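Local coordinates for CymD (Pseudomonas putida, PDB 6Z34), which forms an outer-membrane beta-barrel channel of the FadL family that takes up monoaromatic hydrocarbons, probably by lateral diffusion, at residues A[153-158]-A[222-227]. Numbering follows the deposited sequence.
Sequences VGASLD and GRLGLT
NH1 and NH2 of Arg223 pair with the two carboxylate oxygens of Asp158 across neighbouring antiparallel strands of the FadL-type outer-membrane barrel, joining segments 153-158 and 222-227. NH1 of Arg223 donates to OD1 of Asp158 at 2.9 Å, on that oxygen's syn lone pair, while NH2 of Arg223 forms a hydrogen-bonded salt bridge with Asp158 OD2, which sits in the guanidinium plane. With one nitrogen to each oxygen the pairing is bidentate, although the carboxylate and guanidinium planes are turned 33° apart. The arginine chain bends at chi3 (57°), which sets the position of NE, and its guanidinium lies back toward strand 151-171. NH1 of Arg223 also rests 3.4 Å from CB of Ser156. An alanine in place of Arg223 would probably leave the buried Asp158 carboxylate without this two-pronged partner and open a gap beside Ser156 CB. The backbone sets the register: Gly154 with Gly225 and Ser156 with Arg223 are hydrogen-bonded pairs, Gly225 N reaching Gly154 O at 2.9 Å, nearly straight at the hydrogen (177°). On the other face of the sheet, the apolar Val153, Ala155, Leu224 and Leu226 lie at least partly on the surface, consistent with a lipid-facing wall. There CD1 of Leu224 comes within 3.9 Å of CB of Ala155 and 3.5 Å of Gly154 O. Farther out, Ser156 OG bonds to Ser142 OG and to the carbonyl of Met30. The charged pair is held from the strands on both flanks: Arg138 NH2 makes a second salt bridge to Asp158 OD2, and Arg223 NE donates to Asn241 OD1.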
# COMPACT_ATOMS: atom_id res chain seq x y z
N VAL A 153 -13.43 7.14 19.17
CA VAL A 153 -12.54 6.00 18.99
C VAL A 153 -13.01 5.17 17.80
O VAL A 153 -14.18 5.17 17.43
CB VAL A 153 -12.46 5.13 20.25
CG1 VAL A 153 -11.86 5.92 21.43
CG2 VAL A 153 -13.83 4.56 20.58
N GLY A 154 -12.06 4.42 17.21
CA GLY A 154 -12.36 3.59 16.06
C GLY A 154 -11.29 2.54 15.82
O GLY A 154 -10.11 2.71 16.17
N ALA A 155 -11.72 1.46 15.17
CA ALA A 155 -10.82 0.35 14.89
C ALA A 155 -11.27 -0.32 13.61
O ALA A 155 -12.43 -0.18 13.19
CB ALA A 155 -10.81 -0.67 16.03
N SER A 156 -10.31 -1.00 12.97
CA SER A 156 -10.58 -1.86 11.83
C SER A 156 -9.81 -3.16 12.02
O SER A 156 -8.74 -3.18 12.63
CB SER A 156 -10.16 -1.24 10.51
OG SER A 156 -10.79 -0.00 10.32
N LEU A 157 -10.37 -4.25 11.49
CA LEU A 157 -9.65 -5.50 11.33
C LEU A 157 -9.66 -5.85 9.85
O LEU A 157 -10.73 -6.03 9.26
CB LEU A 157 -10.28 -6.62 12.15
CG LEU A 157 -9.55 -7.94 11.93
CD1 LEU A 157 -8.46 -8.13 13.00
CD2 LEU A 157 -10.51 -9.11 11.92
N ASP A 158 -8.47 -5.93 9.25
CA ASP A 158 -8.36 -6.23 7.83
C ASP A 158 -8.18 -7.72 7.60
O ASP A 158 -7.31 -8.35 8.22
CB ASP A 158 -7.18 -5.50 7.18
CG ASP A 158 -7.21 -4.01 7.38
OD1 ASP A 158 -8.23 -3.45 7.88
OD2 ASP A 158 -6.19 -3.39 7.00
N GLY A 222 -4.79 -4.48 10.65
CA GLY A 222 -5.76 -3.67 11.36
C GLY A 222 -5.12 -2.40 11.89
O GLY A 222 -3.91 -2.17 11.75
N ARG A 223 -5.98 -1.58 12.50
CA ARG A 223 -5.59 -0.29 13.05
C ARG A 223 -6.52 0.07 14.20
O ARG A 223 -7.65 -0.42 14.30
CB ARG A 223 -5.61 0.80 11.97
CG ARG A 223 -6.93 0.99 11.23
CD ARG A 223 -6.70 1.56 9.85
NE ARG A 223 -5.80 0.66 9.16
CZ ARG A 223 -6.23 -0.40 8.48
NH1 ARG A 223 -7.53 -0.64 8.40
NH2 ARG A 223 -5.35 -1.22 7.92
N LEU A 224 -6.02 0.95 15.08
CA LEU A 224 -6.72 1.39 16.29
C LEU A 224 -6.40 2.87 16.49
O LEU A 224 -5.23 3.22 16.68
CB LEU A 224 -6.28 0.58 17.51
CG LEU A 224 -6.94 1.03 18.83
CD1 LEU A 224 -8.51 0.99 18.76
CD2 LEU A 224 -6.41 0.23 20.01
N GLY A 225 -7.41 3.74 16.43
CA GLY A 225 -7.18 5.17 16.45
C GLY A 225 -8.20 5.90 17.30
O GLY A 225 -9.17 5.33 17.77
N LEU A 226 -7.95 7.20 17.48
CA LEU A 226 -8.89 8.07 18.17
C LEU A 226 -8.79 9.48 17.60
O LEU A 226 -7.82 9.83 16.93
CB LEU A 226 -8.67 8.09 19.69
CG LEU A 226 -7.36 8.68 20.22
CD1 LEU A 226 -7.46 10.17 20.48
CD2 LEU A 226 -6.92 7.98 21.49
N THR A 227 -9.84 10.28 17.84
CA THR A 227 -9.77 11.72 17.59
C THR A 227 -10.27 12.44 18.82
O THR A 227 -11.08 11.93 19.59
CB THR A 227 -10.59 12.16 16.37
OG1 THR A 227 -11.98 11.98 16.62
CG2 THR A 227 -10.22 11.35 15.16